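Local coordinates for cyclic nucleotide-binding protein (Ruegeria pomeroyi, PDB 3FX3) that probably acts as a dimeric transcription regulator of the Crp type, pairing a cyclic nucleotide-binding domain with a DNA-binding helix-turn-helix domain, at residues Lys150-Ala155 with Asp224-Asp229; Ala159-Glu164 with Gly186-Lys191. All coordinates share one frame; numbering follows the deposited sequence.

Contact 1: Lys150-Ala155 with Asp224-Asp229; sequences KAQTGA and DYAESD
Gln152 and Tyr225 reach one another's segments through different first torsions. In Gln152, CG lies anti to the carbonyl carbon (chi1 -77°) and the chain then runs straight out, carrying the amide to the last turn of helix 219-227; in Tyr225, CG is anti to the backbone N, which swings the ring toward the start of helix 154-165. The Gln152 NE2 donates to Ala226 O at 3.1 Å, with an N-H...O angle of 156°. The oxygen lies close to the amide plane of the glutamine, yet the nitrogen stands well above the carbonyl plane, 53° out of it. NE2 also gives its shorter, probable hydrogen bond to OE1 of Glu160, so the amide bridges a helix-end carbonyl and a carboxylate, work for which a long side chain with two N-H groups is well suited.

The bond to Ala226 ties the connector that follows helix 125-147 to helix 219-227, the last helix of the chain, in the Crp-like helix-turn-helix domain. Nearer the start of helix 154-165, the Tyr225 ring lies against Ala155, whose small methyl allows close approach: Ala155 CB is 3.4 Å from Tyr225 OH and 3.8 Å from CE1 of that ring, which it meets obliquely. Arg201 also touches both side chains, from helix 192-203, and Trp234 packs edge-to-face with the tyrosine ring. The phenol reaches further through one water, 2.6 Å from Tyr225 OH and 2.7 Å from Thr153 OG1. Thr153 sits at the N-cap of helix 154-165, where its hydroxyl caps a backbone N, so the water joins the tyrosine to the capping group itself. Where helix 219-227 ends, Ser228 OG turns back to donate to Tyr225 O at 3.0 Å, and Gln156 NE2 bonds to that same carbonyl.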
ATOM      1  N   LYS B 150       4.181  14.070  -1.794  1.00 34.27           N
ATOM      2  CA  LYS B 150       4.921  13.777  -3.011  1.00 35.66           C
ATOM      3  C   LYS B 150       5.325  15.067  -3.726  1.00 35.92           C
ATOM      4  O   LYS B 150       4.499  15.949  -3.951  1.00 35.78           O
ATOM      5  CB  LYS B 150       4.067  12.957  -3.953  1.00 36.42           C
ATOM      6  CG  LYS B 150       4.802  12.448  -5.193  1.00 38.27           C
ATOM      7  CD  LYS B 150       4.822  10.938  -5.258  1.00 41.13           C
ATOM      8  CE  LYS B 150       5.479  10.420  -6.518  1.00 41.70           C
ATOM      9  NZ  LYS B 150       4.770   9.183  -6.986  1.00 45.56           N
ATOM     10  N   ALA B 151       6.600  15.153  -4.088  1.00 36.31           N
ATOM     11  CA  ALA B 151       7.157  16.319  -4.785  1.00 36.31           C
ATOM     12  C   ALA B 151       7.736  15.984  -6.172  1.00 36.17           C
ATOM     13  O   ALA B 151       8.017  16.885  -6.950  1.00 36.71           O
ATOM     14  CB  ALA B 151       8.243  16.972  -3.908  1.00 36.26           C
ATOM     15  N   GLN B 152       7.941  14.710  -6.483  1.00 35.88           N
ATOM     16  CA  GLN B 152       8.501  14.340  -7.784  1.00 35.97           C
ATOM     17  C   GLN B 152       7.683  14.864  -8.980  1.00 34.95           C
ATOM     18  O   GLN B 152       6.459  14.828  -8.964  1.00 34.42           O
ATOM     19  CB  GLN B 152       8.683  12.817  -7.886  1.00 36.28           C
ATOM     20  CG  GLN B 152       9.914  12.347  -7.111  1.00 38.22           C
ATOM     21  CD  GLN B 152      10.149  10.834  -7.179  1.00 42.19           C
ATOM     22  OE1 GLN B 152       9.200  10.023  -7.189  1.00 44.58           O
ATOM     23  NE2 GLN B 152      11.425  10.445  -7.212  1.00 43.35           N
ATOM     24  N   THR B 153       8.382  15.369  -9.999  1.00 33.93           N
ATOM     25  CA  THR B 153       7.735  15.755 -11.254  1.00 33.63           C
ATOM     26  C   THR B 153       7.373  14.534 -12.117  1.00 33.50           C
ATOM     27  O   THR B 153       7.839  13.410 -11.873  1.00 33.27           O
ATOM     28  CB  THR B 153       8.652  16.648 -12.130  1.00 33.76           C
ATOM     29  OG1 THR B 153       9.750  15.857 -12.616  1.00 32.18           O
ATOM     30  CG2 THR B 153       9.149  17.886 -11.335  1.00 32.10           C
ATOM     31  N   GLY B 154       6.558  14.761 -13.144  1.00 32.86           N
ATOM     32  CA  GLY B 154       6.247  13.701 -14.086  1.00 32.60           C
ATOM     33  C   GLY B 154       7.476  12.943 -14.574  1.00 32.25           C
ATOM     34  O   GLY B 154       7.507  11.708 -14.545  1.00 31.61           O
ATOM     35  N   ALA B 155       8.477  13.673 -15.057  1.00 31.64           N
ATOM     36  CA  ALA B 155       9.678  13.037 -15.575  1.00 31.82           C
ATOM     37  C   ALA B 155      10.310  12.185 -14.487  1.00 31.88           C
ATOM     38  O   ALA B 155      10.772  11.062 -14.758  1.00 32.36           O
ATOM     39  CB  ALA B 155      10.693  14.097 -16.111  1.00 31.95           C
ATOM     40  N   ASP B 224      19.997   9.838  -9.924  1.00 45.56           N
ATOM     41  CA  ASP B 224      20.287  11.206  -9.537  1.00 46.06           C
ATOM     42  C   ASP B 224      19.168  12.121  -9.995  1.00 46.00           C
ATOM     43  O   ASP B 224      18.678  12.942  -9.215  1.00 45.67           O
ATOM     44  CB  ASP B 224      21.615  11.700 -10.107  1.00 46.53           C
ATOM     45  CG  ASP B 224      22.111  12.930  -9.388  1.00 47.62           C
ATOM     46  OD1 ASP B 224      22.325  12.834  -8.156  1.00 50.05           O
ATOM     47  OD2 ASP B 224      22.251  13.985 -10.033  1.00 49.26           O
ATOM     48  N   TYR B 225      18.770  11.968 -11.257  1.00 46.02           N
ATOM     49  CA  TYR B 225      17.640  12.708 -11.796  1.00 46.09           C
ATOM     50  C   TYR B 225      16.420  12.532 -10.900  1.00 46.33           C
ATOM     51  O   TYR B 225      15.787  13.506 -10.507  1.00 45.73           O
ATOM     52  CB  TYR B 225      17.297  12.251 -13.226  1.00 46.42           C
ATOM     53  CG  TYR B 225      16.306  13.173 -13.897  1.00 45.37           C
ATOM     54  CD1 TYR B 225      14.940  13.029 -13.708  1.00 43.60           C
ATOM     55  CD2 TYR B 225      16.743  14.222 -14.670  1.00 45.49           C
ATOM     56  CE1 TYR B 225      14.031  13.898 -14.300  1.00 43.67           C
ATOM     57  CE2 TYR B 225      15.849  15.092 -15.277  1.00 45.96           C
ATOM     58  CZ  TYR B 225      14.496  14.929 -15.089  1.00 45.22           C
ATOM     59  OH  TYR B 225      13.637  15.812 -15.701  1.00 45.14           O
ATOM     60  N   ALA B 226      16.101  11.283 -10.577  1.00 47.19           N
ATOM     61  CA  ALA B 226      14.907  10.966  -9.788  1.00 48.18           C
ATOM     62  C   ALA B 226      14.933  11.613  -8.401  1.00 49.32           C
ATOM     63  O   ALA B 226      13.922  12.160  -7.946  1.00 48.98           O
ATOM     64  CB  ALA B 226      14.745   9.451  -9.646  1.00 47.77           C
ATOM     65  N   GLU B 227      16.094  11.528  -7.744  1.00 50.89           N
ATOM     66  CA  GLU B 227      16.274  12.025  -6.370  1.00 52.21           C
ATOM     67  C   GLU B 227      16.548  13.510  -6.262  1.00 52.95           C
ATOM     68  O   GLU B 227      16.373  14.066  -5.179  1.00 52.85           O
ATOM     69  CB  GLU B 227      17.406  11.277  -5.668  1.00 52.47           C
ATOM     70  CG  GLU B 227      16.999   9.898  -5.205  1.00 54.23           C
ATOM     71  CD  GLU B 227      18.175   9.021  -4.826  1.00 56.84           C
ATOM     72  OE1 GLU B 227      19.322   9.531  -4.726  1.00 57.94           O
ATOM     73  OE2 GLU B 227      17.941   7.805  -4.634  1.00 59.33           O
ATOM     74  N   SER B 228      16.984  14.146  -7.353  1.00 53.89           N
ATOM     75  CA  SER B 228      17.303  15.582  -7.325  1.00 54.85           C
ATOM     76  C   SER B 228      16.090  16.404  -6.889  1.00 56.23           C
ATOM     77  O   SER B 228      14.947  15.988  -7.098  1.00 55.97           O
ATOM     78  CB  SER B 228      17.805  16.075  -8.686  1.00 54.71           C
ATOM     79  OG  SER B 228      16.744  16.206  -9.617  1.00 53.94           O
ATOM     80  N   ASP B 229      16.349  17.560  -6.270  1.00 58.10           N
ATOM     81  CA  ASP B 229      15.285  18.440  -5.780  1.00 59.51           C
ATOM     82  C   ASP B 229      14.383  18.836  -6.953  1.00 60.72           C
ATOM     83  O   ASP B 229      14.865  19.487  -7.901  1.00 60.87           O
ATOM     84  CB  ASP B 229      15.866  19.692  -5.123  1.00 59.80           C
ATOM     85  CG  ASP B 229      14.793  20.695  -4.735  1.00 60.51           C
ATOM     86  OD1 ASP B 229      13.819  20.298  -4.069  1.00 60.99           O
ATOM     87  OD2 ASP B 229      14.921  21.880  -5.105  1.00 62.55           O
TER
HETATM   88  O   HOH W   1      11.687  16.872 -14.275  1.00 44.46           O

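Contact 2: Ala159-Glu164 with Gly186-Lys191; sequences AEFLLE and GRLGMK
The guanidinium of Arg187, beside Phe161, is gripped by several groups: NH2 forms salt bridges with Glu84 and with Glu147 of the second subunit, while NH1 makes a weak hydrogen bond to Val79 O. An extended chain, CG anti to the backbone N (chi1 -174°), carries it there from the end of helix 182-187. Phe161 CE1 comes over one face of the guanidinium, offset toward its rim and 3.9 Å from Arg187 NE. The planes are 74° apart with NE at the ring's edge, so this is no flat stack. Farther back along the ring, CD1 meets Leu188 CD2 at 3.8 Å, one methyl of the branched leucine, coming obliquely.

Leu188 begins the exit from that helix, closed by a Schellman motif with Gly189, which readily takes the positive phi, as C-prime. That helix, the turn and helix 192-203, probably the DNA-recognition helix as in relatives, form the helix-turn-helix. Trp62, touching Phe161 and Arg187, lies with Val79 and Glu84 in the cyclic nucleotide-binding domain, so two domains meet here. Van der Waals contact of the ring with leucine methyl and guanidinium holds the segments, while the two carboxylates probably keep the arginine charged and fixed, partly across the subunit boundary.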
ATOM      1  N   ALA B 159      11.241   8.157 -14.402  1.00 31.18           N
ATOM      2  CA  ALA B 159      12.597   7.716 -14.043  1.00 32.06           C
ATOM      3  C   ALA B 159      12.516   6.632 -12.967  1.00 33.09           C
ATOM      4  O   ALA B 159      13.146   5.590 -13.049  1.00 33.67           O
ATOM      5  CB  ALA B 159      13.428   8.908 -13.536  1.00 31.34           C
ATOM      6  N   GLU B 160      11.704   6.900 -11.966  1.00 33.89           N
ATOM      7  CA  GLU B 160      11.492   5.989 -10.848  1.00 35.56           C
ATOM      8  C   GLU B 160      10.902   4.644 -11.293  1.00 35.05           C
ATOM      9  O   GLU B 160      11.300   3.550 -10.837  1.00 34.78           O
ATOM     10  CB  GLU B 160      10.536   6.691  -9.883  1.00 36.36           C
ATOM     11  CG  GLU B 160      10.604   6.236  -8.499  1.00 41.16           C
ATOM     12  CD  GLU B 160      11.916   6.628  -7.783  1.00 44.06           C
ATOM     13  OE1 GLU B 160      12.178   7.846  -7.545  1.00 45.09           O
ATOM     14  OE2 GLU B 160      12.653   5.677  -7.422  1.00 46.04           O
ATOM     15  N   PHE B 161       9.914   4.732 -12.174  1.00 34.60           N
ATOM     16  CA  PHE B 161       9.325   3.550 -12.767  1.00 34.43           C
ATOM     17  C   PHE B 161      10.386   2.727 -13.531  1.00 33.91           C
ATOM     18  O   PHE B 161      10.522   1.528 -13.349  1.00 33.69           O
ATOM     19  CB  PHE B 161       8.143   3.978 -13.658  1.00 35.01           C
ATOM     20  CG  PHE B 161       7.543   2.856 -14.446  1.00 37.09           C
ATOM     21  CD1 PHE B 161       6.604   2.023 -13.865  1.00 39.07           C
ATOM     22  CD2 PHE B 161       7.921   2.634 -15.762  1.00 37.72           C
ATOM     23  CE1 PHE B 161       6.050   0.968 -14.577  1.00 39.74           C
ATOM     24  CE2 PHE B 161       7.347   1.589 -16.488  1.00 39.54           C
ATOM     25  CZ  PHE B 161       6.412   0.757 -15.874  1.00 38.69           C
ATOM     26  N   LEU B 162      11.158   3.379 -14.371  1.00 34.36           N
ATOM     27  CA  LEU B 162      12.222   2.698 -15.085  1.00 35.13           C
ATOM     28  C   LEU B 162      13.241   2.064 -14.128  1.00 36.39           C
ATOM     29  O   LEU B 162      13.641   0.923 -14.323  1.00 35.55           O
ATOM     30  CB  LEU B 162      12.897   3.663 -16.054  1.00 34.48           C
ATOM     31  CG  LEU B 162      12.037   4.079 -17.254  1.00 34.74           C
ATOM     32  CD1 LEU B 162      12.780   5.101 -18.120  1.00 32.90           C
ATOM     33  CD2 LEU B 162      11.646   2.838 -18.105  1.00 32.98           C
ATOM     34  N   LEU B 163      13.623   2.787 -13.075  1.00 38.24           N
ATOM     35  CA  LEU B 163      14.594   2.270 -12.106  1.00 40.15           C
ATOM     36  C   LEU B 163      14.089   1.010 -11.417  1.00 41.88           C
ATOM     37  O   LEU B 163      14.842   0.060 -11.210  1.00 42.31           O
ATOM     38  CB  LEU B 163      14.925   3.331 -11.061  1.00 40.26           C
ATOM     39  CG  LEU B 163      15.832   4.462 -11.588  1.00 40.33           C
ATOM     40  CD1 LEU B 163      15.602   5.763 -10.806  1.00 37.64           C
ATOM     41  CD2 LEU B 163      17.296   4.032 -11.548  1.00 40.09           C
ATOM     42  N   GLU B 164      12.817   1.006 -11.049  1.00 43.50           N
ATOM     43  CA  GLU B 164      12.233  -0.170 -10.446  1.00 45.53           C
ATOM     44  C   GLU B 164      12.235  -1.358 -11.431  1.00 45.98           C
ATOM     45  O   GLU B 164      12.461  -2.480 -11.013  1.00 46.45           O
ATOM     46  CB  GLU B 164      10.824   0.155  -9.958  1.00 46.01           C
ATOM     47  CG  GLU B 164      10.145  -0.972  -9.210  1.00 50.26           C
ATOM     48  CD  GLU B 164       9.487  -0.519  -7.899  1.00 55.55           C
ATOM     49  OE1 GLU B 164       9.347   0.716  -7.647  1.00 57.47           O
ATOM     50  OE2 GLU B 164       9.112  -1.424  -7.118  1.00 59.82           O
ATOM     51  N   GLY B 186      -1.353   4.830 -18.683  1.00 27.96           N
ATOM     52  CA  GLY B 186      -2.439   4.358 -17.819  1.00 28.40           C
ATOM     53  C   GLY B 186      -1.926   3.930 -16.450  1.00 29.56           C
ATOM     54  O   GLY B 186      -2.454   4.332 -15.392  1.00 30.21           O
ATOM     55  N   ARG B 187      -0.873   3.132 -16.444  1.00 29.41           N
ATOM     56  CA  ARG B 187      -0.367   2.628 -15.193  1.00 30.48           C
ATOM     57  C   ARG B 187       0.137   3.759 -14.260  1.00 30.34           C
ATOM     58  O   ARG B 187      -0.052   3.710 -13.020  1.00 30.49           O
ATOM     59  CB  ARG B 187       0.746   1.633 -15.445  1.00 30.65           C
ATOM     60  CG  ARG B 187       1.196   0.976 -14.172  1.00 34.19           C
ATOM     61  CD  ARG B 187       1.972  -0.310 -14.413  1.00 36.30           C
ATOM     62  NE  ARG B 187       2.742  -0.617 -13.222  1.00 37.79           N
ATOM     63  CZ  ARG B 187       3.355  -1.774 -12.963  1.00 39.01           C
ATOM     64  NH1 ARG B 187       3.283  -2.827 -13.780  1.00 35.77           N
ATOM     65  NH2 ARG B 187       4.017  -1.886 -11.822  1.00 39.80           N
ATOM     66  N   LEU B 188       0.760   4.771 -14.854  1.00 29.86           N
ATOM     67  CA  LEU B 188       1.295   5.858 -14.089  1.00 30.41           C
ATOM     68  C   LEU B 188       0.282   6.970 -13.888  1.00 30.49           C
ATOM     69  O   LEU B 188       0.597   7.997 -13.318  1.00 30.37           O
ATOM     70  CB  LEU B 188       2.583   6.381 -14.737  1.00 30.81           C
ATOM     71  CG  LEU B 188       3.704   5.342 -14.812  1.00 30.65           C
ATOM     72  CD1 LEU B 188       4.876   5.915 -15.562  1.00 30.44           C
ATOM     73  CD2 LEU B 188       4.128   4.848 -13.416  1.00 30.63           C
ATOM     74  N   GLY B 189      -0.948   6.766 -14.317  1.00 31.46           N
ATOM     75  CA  GLY B 189      -1.966   7.809 -14.180  1.00 32.16           C
ATOM     76  C   GLY B 189      -1.627   9.092 -14.932  1.00 32.37           C
ATOM     77  O   GLY B 189      -1.936  10.169 -14.447  1.00 32.91           O
HETATM   78  N   MSE B 190      -0.966   8.981 -16.087  1.00 32.58           N
HETATM   79  CA  MSE B 190      -0.524  10.162 -16.862  1.00 33.60           C
HETATM   80  C   MSE B 190      -1.227  10.240 -18.202  1.00 33.41           C
HETATM   81  O   MSE B 190      -1.495   9.216 -18.822  1.00 32.13           O
HETATM   82  CB  MSE B 190       0.986  10.127 -17.128  1.00 34.16           C
HETATM   83  CG  MSE B 190       1.837  10.203 -15.893  1.00 36.59           C
HETATM   84 SE   MSE B 190       3.745   9.910 -16.267  1.00 41.56          SE
HETATM   85  CE  MSE B 190       4.209  11.733 -16.879  1.00 36.21           C
ATOM     86  N   LYS B 191      -1.503  11.455 -18.665  1.00 34.67           N
ATOM     87  CA  LYS B 191      -1.951  11.637 -20.063  1.00 35.91           C
ATOM     88  C   LYS B 191      -0.832  11.162 -21.005  1.00 35.39           C
ATOM     89  O   LYS B 191       0.344  11.322 -20.684  1.00 34.80           O
ATOM     90  CB  LYS B 191      -2.289  13.104 -20.362  1.00 36.56           C
ATOM     91  CG  LYS B 191      -3.492  13.680 -19.583  1.00 40.99           C
ATOM     92  CD  LYS B 191      -4.785  12.871 -19.839  1.00 45.63           C
ATOM     93  CE  LYS B 191      -6.058  13.633 -19.407  1.00 48.32           C
ATOM     94  NZ  LYS B 191      -7.317  12.848 -19.727  1.00 50.90           N
TER

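Helix 154-165 serves both contacts: contact 1 uses its N-terminal start and contact 2 its middle and later turns, with centres 12 Å apart. Along the chain the order is 150-155, 159-164, 186-191, 224-229, so contact 2 is nested inside contact 1. The two meet directly where Ala226 CB packs on Leu163 CD1 and where Gly154 CA lies beside the selenomethionine methyl of Met190. Helix 154-165 lies between the last helix and the first helix of the helix-turn-helix. Lys150 and Arg187 both reach the end of helix 125-147, or the residues just after it, in the second subunit, so the DNA-binding domain is placed against the dimer partner as well as its own nucleotide-binding domain.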